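Long-range contact in lipase aflb (Neosartorya fumigata, PDB 6IDY), which probably hydrolyses the ester bonds of lipids, as a calcium-binding fungal lipase of the alpha/beta-hydrolase fold: residues Asn226-Gln240 / Lys251-Phe263. Sequence-based numbering, arbitrary orientation.
Sequences NVAVLSWSQGGLDTQ and KVVDDFIAISPDF. With CA (calcium ion), chain D.
I259 O is gripped twice where the two parallel strands end: S233 N donates to it at 2.9 Å, and a water donates a hydrogen bond to it at 2.8 Å. That water in turn accepts from S231 OG and donates to S233 O. Upstream, the usual parallel ladder knits 227-232 to 255-259, with V229 and S231 each donating to and accepting from 255-259. The helix beginning near G235 folds back over the sheet. Its T239 lays CG2 over the centre of the F256 ring, 3.7 Å from the centroid and 8° off the normal; F256 turns CG away from its own backbone N (chi1 171°), which carries the ring under the helix, and S231 OG meets its edge, 3.3 Å from CE1. G236, lacking a side chain, lets P261 and F263 come close. At the other end, N226 ND2 donates to D254 OD1 (2.8 Å), while K161 pairs with D254 OD2. D255 holds calcium with both carboxylate oxygens, together with the backbone carbonyls of A377, H380 and G382 and two waters. S233 sits at a sharp strand-to-helix turn (phi 54°), its OG bonded to H361 NE2: a nucleophile elbow, consistent with S233 being the catalytic serine, its backbone pinned by strand 253-259 and the water.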
loop_
_atom_site.group_PDB
_atom_site.type_symbol
_atom_site.label_atom_id
_atom_site.label_comp_id
_atom_site.label_asym_id
_atom_site.label_seq_id
_atom_site.Cartn_x
_atom_site.Cartn_y
_atom_site.Cartn_z
ATOM N N ASN A 226 -20.898 -8.191 -3.504
ATOM C CA ASN A 226 -20.119 -7.545 -2.469
ATOM C C ASN A 226 -18.657 -7.764 -2.873
ATOM O O ASN A 226 -18.361 -8.620 -3.715
ATOM C CB ASN A 226 -20.430 -8.120 -1.094
ATOM C CG ASN A 226 -21.646 -7.493 -0.451
ATOM O OD1 ASN A 226 -22.434 -6.786 -1.088
ATOM N ND2 ASN A 226 -21.821 -7.728 0.836
ATOM N N VAL A 227 -17.760 -6.950 -2.341
ATOM C CA VAL A 227 -16.349 -7.013 -2.702
ATOM C C VAL A 227 -15.482 -7.148 -1.464
ATOM O O VAL A 227 -15.969 -7.081 -0.332
ATOM C CB VAL A 227 -15.926 -5.763 -3.545
ATOM C CG1 VAL A 227 -16.759 -5.634 -4.823
ATOM C CG2 VAL A 227 -15.981 -4.472 -2.716
ATOM N N ALA A 228 -14.185 -7.291 -1.701
ATOM C CA ALA A 228 -13.155 -7.274 -0.693
ATOM C C ALA A 228 -12.174 -6.196 -1.116
ATOM O O ALA A 228 -12.079 -5.862 -2.301
ATOM C CB ALA A 228 -12.465 -8.618 -0.617
ATOM N N VAL A 229 -11.496 -5.602 -0.140
ATOM C CA VAL A 229 -10.482 -4.584 -0.375
ATOM C C VAL A 229 -9.188 -5.093 0.250
ATOM O O VAL A 229 -9.197 -5.528 1.403
ATOM C CB VAL A 229 -10.877 -3.197 0.223
ATOM C CG1 VAL A 229 -9.740 -2.196 0.081
ATOM C CG2 VAL A 229 -12.167 -2.646 -0.402
ATOM N N LEU A 230 -8.082 -5.041 -0.506
ATOM C CA LEU A 230 -6.768 -5.364 0.032
ATOM C C LEU A 230 -5.944 -4.101 -0.161
ATOM O O LEU A 230 -5.810 -3.612 -1.283
ATOM C CB LEU A 230 -6.112 -6.588 -0.630
ATOM C CG LEU A 230 -4.870 -7.137 0.094
ATOM C CD1 LEU A 230 -4.788 -8.634 -0.048
ATOM C CD2 LEU A 230 -3.586 -6.489 -0.425
ATOM N N SER A 231 -5.442 -3.548 0.939
ATOM C CA SER A 231 -4.680 -2.314 0.893
ATOM C C SER A 231 -3.253 -2.487 1.402
ATOM O O SER A 231 -2.958 -3.447 2.110
ATOM C CB SER A 231 -5.407 -1.228 1.682
ATOM O OG SER A 231 -5.239 -1.383 3.081
ATOM N N TRP A 232 -2.373 -1.555 1.023
ATOM C CA TRP A 232 -0.995 -1.496 1.479
ATOM C C TRP A 232 -0.705 -0.090 1.975
ATOM O O TRP A 232 -1.130 0.871 1.341
ATOM C CB TRP A 232 0.014 -1.889 0.371
ATOM C CG TRP A 232 1.452 -1.774 0.813
ATOM C CD1 TRP A 232 2.030 -2.391 1.886
ATOM C CD2 TRP A 232 2.474 -0.958 0.220
ATOM N NE1 TRP A 232 3.349 -2.008 1.999
ATOM C CE2 TRP A 232 3.647 -1.127 0.991
ATOM C CE3 TRP A 232 2.520 -0.115 -0.906
ATOM C CZ2 TRP A 232 4.854 -0.484 0.673
ATOM C CZ3 TRP A 232 3.713 0.525 -1.216
ATOM C CH2 TRP A 232 4.865 0.329 -0.440
ATOM N N SER A 233 0.005 0.024 3.117
ATOM C CA SER A 233 0.479 1.290 3.679
ATOM C C SER A 233 -0.676 2.291 3.857
ATOM O O SER A 233 -1.693 1.940 4.464
ATOM C CB SER A 233 1.590 1.847 2.782
ATOM O OG SER A 233 2.220 3.000 3.308
ATOM N N GLN A 234 -0.546 3.503 3.269
ATOM C CA GLN A 234 -1.561 4.557 3.277
ATOM C C GLN A 234 -2.908 4.074 2.725
ATOM O O GLN A 234 -3.941 4.641 3.073
ATOM C CB GLN A 234 -1.073 5.765 2.478
ATOM C CG GLN A 234 -1.941 7.003 2.664
ATOM C CD GLN A 234 -1.948 7.851 1.431
ATOM O OE1 GLN A 234 -3.002 8.226 0.921
ATOM N NE2 GLN A 234 -0.774 8.180 0.933
ATOM N N GLY A 235 -2.888 3.026 1.899
ATOM C CA GLY A 235 -4.099 2.404 1.360
ATOM C C GLY A 235 -5.124 2.069 2.427
ATOM O O GLY A 235 -6.329 2.175 2.182
ATOM N N GLY A 236 -4.631 1.684 3.610
ATOM C CA GLY A 236 -5.442 1.391 4.792
ATOM C C GLY A 236 -6.162 2.629 5.286
ATOM O O GLY A 236 -7.354 2.573 5.606
ATOM N N LEU A 237 -5.450 3.776 5.301
ATOM C CA LEU A 237 -6.028 5.062 5.701
ATOM C C LEU A 237 -7.084 5.508 4.694
ATOM O O LEU A 237 -8.149 5.965 5.100
ATOM C CB LEU A 237 -4.949 6.154 5.855
ATOM C CG LEU A 237 -4.058 6.063 7.089
ATOM C CD1 LEU A 237 -2.901 7.045 6.986
ATOM C CD2 LEU A 237 -4.849 6.349 8.359
ATOM N N ASP A 238 -6.798 5.346 3.386
ATOM C CA ASP A 238 -7.721 5.719 2.310
ATOM C C ASP A 238 -9.019 4.920 2.404
ATOM O O ASP A 238 -10.095 5.482 2.201
ATOM C CB ASP A 238 -7.077 5.488 0.930
ATOM C CG ASP A 238 -5.775 6.228 0.681
ATOM O OD1 ASP A 238 -5.496 7.205 1.405
ATOM O OD2 ASP A 238 -5.047 5.839 -0.247
ATOM N N THR A 239 -8.910 3.610 2.721
ATOM C CA THR A 239 -10.055 2.714 2.841
ATOM C C THR A 239 -10.874 3.029 4.081
ATOM O O THR A 239 -12.093 3.127 3.980
ATOM C CB THR A 239 -9.620 1.246 2.757
ATOM O OG1 THR A 239 -8.792 1.076 1.609
ATOM C CG2 THR A 239 -10.821 0.273 2.699
ATOM N N GLN A 240 -10.209 3.180 5.242
ATOM C CA GLN A 240 -10.867 3.504 6.511
ATOM C C GLN A 240 -11.634 4.826 6.419
ATOM O O GLN A 240 -12.763 4.899 6.910
ATOM C CB GLN A 240 -9.846 3.529 7.667
ATOM C CG GLN A 240 -10.482 3.603 9.060
ATOM C CD GLN A 240 -11.156 2.335 9.547
ATOM O OE1 GLN A 240 -11.344 1.346 8.812
ATOM N NE2 GLN A 240 -11.548 2.349 10.819
ATOM N N LYS A 251 -21.718 -1.517 3.517
ATOM C CA LYS A 251 -22.682 -2.589 3.221
ATOM C C LYS A 251 -22.213 -3.543 2.129
ATOM O O LYS A 251 -22.717 -4.661 2.050
ATOM C CB LYS A 251 -24.055 -2.007 2.822
ATOM C CG LYS A 251 -24.744 -1.209 3.926
ATOM C CD LYS A 251 -26.082 -0.643 3.473
ATOM C CE LYS A 251 -26.796 0.049 4.607
ATOM N NZ LYS A 251 -28.156 0.510 4.215
ATOM N N VAL A 252 -21.279 -3.105 1.271
ATOM C CA VAL A 252 -20.843 -3.934 0.147
ATOM C C VAL A 252 -19.394 -4.456 0.301
ATOM O O VAL A 252 -18.895 -5.116 -0.612
ATOM C CB VAL A 252 -21.085 -3.243 -1.229
ATOM C CG1 VAL A 252 -22.570 -2.953 -1.445
ATOM C CG2 VAL A 252 -20.260 -1.971 -1.382
ATOM N N VAL A 253 -18.735 -4.186 1.441
ATOM C CA VAL A 253 -17.372 -4.682 1.672
ATOM C C VAL A 253 -17.413 -5.786 2.716
ATOM O O VAL A 253 -17.726 -5.515 3.878
ATOM C CB VAL A 253 -16.326 -3.570 1.995
ATOM C CG1 VAL A 253 -14.953 -4.167 2.329
ATOM C CG2 VAL A 253 -16.199 -2.594 0.836
ATOM N N ASP A 254 -17.119 -7.031 2.297
ATOM C CA ASP A 254 -17.120 -8.193 3.194
ATOM C C ASP A 254 -15.805 -8.364 3.943
ATOM O O ASP A 254 -15.799 -8.927 5.032
ATOM C CB ASP A 254 -17.470 -9.481 2.433
ATOM C CG ASP A 254 -18.886 -9.526 1.887
ATOM O OD1 ASP A 254 -19.754 -8.793 2.415
ATOM O OD2 ASP A 254 -19.131 -10.305 0.941
ATOM N N ASP A 255 -14.694 -7.919 3.349
ATOM C CA ASP A 255 -13.372 -8.037 3.956
ATOM C C ASP A 255 -12.493 -6.877 3.582
ATOM O O ASP A 255 -12.444 -6.476 2.418
ATOM C CB ASP A 255 -12.675 -9.345 3.523
ATOM C CG ASP A 255 -13.199 -10.599 4.201
ATOM O OD1 ASP A 255 -12.905 -10.793 5.398
ATOM O OD2 ASP A 255 -13.891 -11.392 3.529
ATOM N N PHE A 256 -11.778 -6.354 4.574
ATOM C CA PHE A 256 -10.794 -5.301 4.395
ATOM C C PHE A 256 -9.485 -5.896 4.913
ATOM O O PHE A 256 -9.335 -6.098 6.114
ATOM C CB PHE A 256 -11.227 -4.002 5.132
ATOM C CG PHE A 256 -10.251 -2.839 5.257
ATOM C CD1 PHE A 256 -9.125 -2.753 4.439
ATOM C CD2 PHE A 256 -10.469 -1.824 6.184
ATOM C CE1 PHE A 256 -8.225 -1.688 4.568
ATOM C CE2 PHE A 256 -9.571 -0.759 6.308
ATOM C CZ PHE A 256 -8.453 -0.701 5.504
ATOM N N ILE A 257 -8.582 -6.277 3.993
ATOM C CA ILE A 257 -7.273 -6.850 4.332
ATOM C C ILE A 257 -6.262 -5.713 4.236
ATOM O O ILE A 257 -6.050 -5.157 3.165
ATOM C CB ILE A 257 -6.920 -8.091 3.455
ATOM C CG1 ILE A 257 -8.005 -9.189 3.596
ATOM C CG2 ILE A 257 -5.514 -8.642 3.810
ATOM C CD1 ILE A 257 -8.260 -10.021 2.316
ATOM N N ALA A 258 -5.694 -5.323 5.371
ATOM C CA ALA A 258 -4.783 -4.190 5.431
ATOM C C ALA A 258 -3.343 -4.597 5.715
ATOM O O ALA A 258 -3.015 -5.036 6.819
ATOM C CB ALA A 258 -5.287 -3.179 6.447
ATOM N N ILE A 259 -2.487 -4.462 4.687
ATOM C CA ILE A 259 -1.056 -4.784 4.754
ATOM C C ILE A 259 -0.304 -3.533 5.200
ATOM O O ILE A 259 -0.445 -2.477 4.572
ATOM C CB ILE A 259 -0.532 -5.326 3.390
ATOM C CG1 ILE A 259 -1.477 -6.421 2.778
ATOM C CG2 ILE A 259 0.920 -5.793 3.483
ATOM C CD1 ILE A 259 -1.714 -7.753 3.629
ATOM N N SER A 260 0.470 -3.653 6.304
ATOM C CA SER A 260 1.270 -2.578 6.926
ATOM C C SER A 260 0.451 -1.281 7.050
ATOM O O SER A 260 0.913 -0.234 6.582
ATOM C CB SER A 260 2.549 -2.328 6.121
ATOM O OG SER A 260 3.350 -3.494 6.062
ATOM N N PRO A 261 -0.784 -1.317 7.619
ATOM C CA PRO A 261 -1.574 -0.081 7.680
ATOM C C PRO A 261 -1.137 0.856 8.788
ATOM O O PRO A 261 -0.805 0.415 9.881
ATOM C CB PRO A 261 -2.990 -0.594 7.898
ATOM C CG PRO A 261 -2.797 -1.849 8.699
ATOM C CD PRO A 261 -1.506 -2.447 8.253
ATOM N N ASP A 262 -1.156 2.159 8.505
ATOM C CA ASP A 262 -0.778 3.162 9.496
ATOM C C ASP A 262 -2.020 3.919 9.952
ATOM O O ASP A 262 -2.144 5.124 9.732
ATOM C CB ASP A 262 0.347 4.072 8.959
ATOM C CG ASP A 262 0.015 4.882 7.725
ATOM O OD1 ASP A 262 -0.687 4.350 6.830
ATOM O OD2 ASP A 262 0.461 6.042 7.646
ATOM N N PHE A 263 -2.947 3.199 10.616
ATOM C CA PHE A 263 -4.221 3.756 11.099
ATOM C C PHE A 263 -4.058 4.866 12.123
ATOM O O PHE A 263 -5.014 5.604 12.367
ATOM C CB PHE A 263 -5.171 2.666 11.621
ATOM C CG PHE A 263 -5.617 1.675 10.575
ATOM C CD1 PHE A 263 -6.343 2.091 9.464
ATOM C CD2 PHE A 263 -5.361 0.318 10.727
ATOM C CE1 PHE A 263 -6.769 1.169 8.503
ATOM C CE2 PHE A 263 -5.836 -0.608 9.793
ATOM C CZ PHE A 263 -6.511 -0.174 8.675
HETATM CA CA CA D . -14.213 -12.862 5.471
HETATM O O HOH W 1 -2.801 -1.010 4.425
HETATM O O HOH W 2 -16.137 -11.478 5.860
HETATM O O HOH W 3 -15.564 -13.702 3.739
#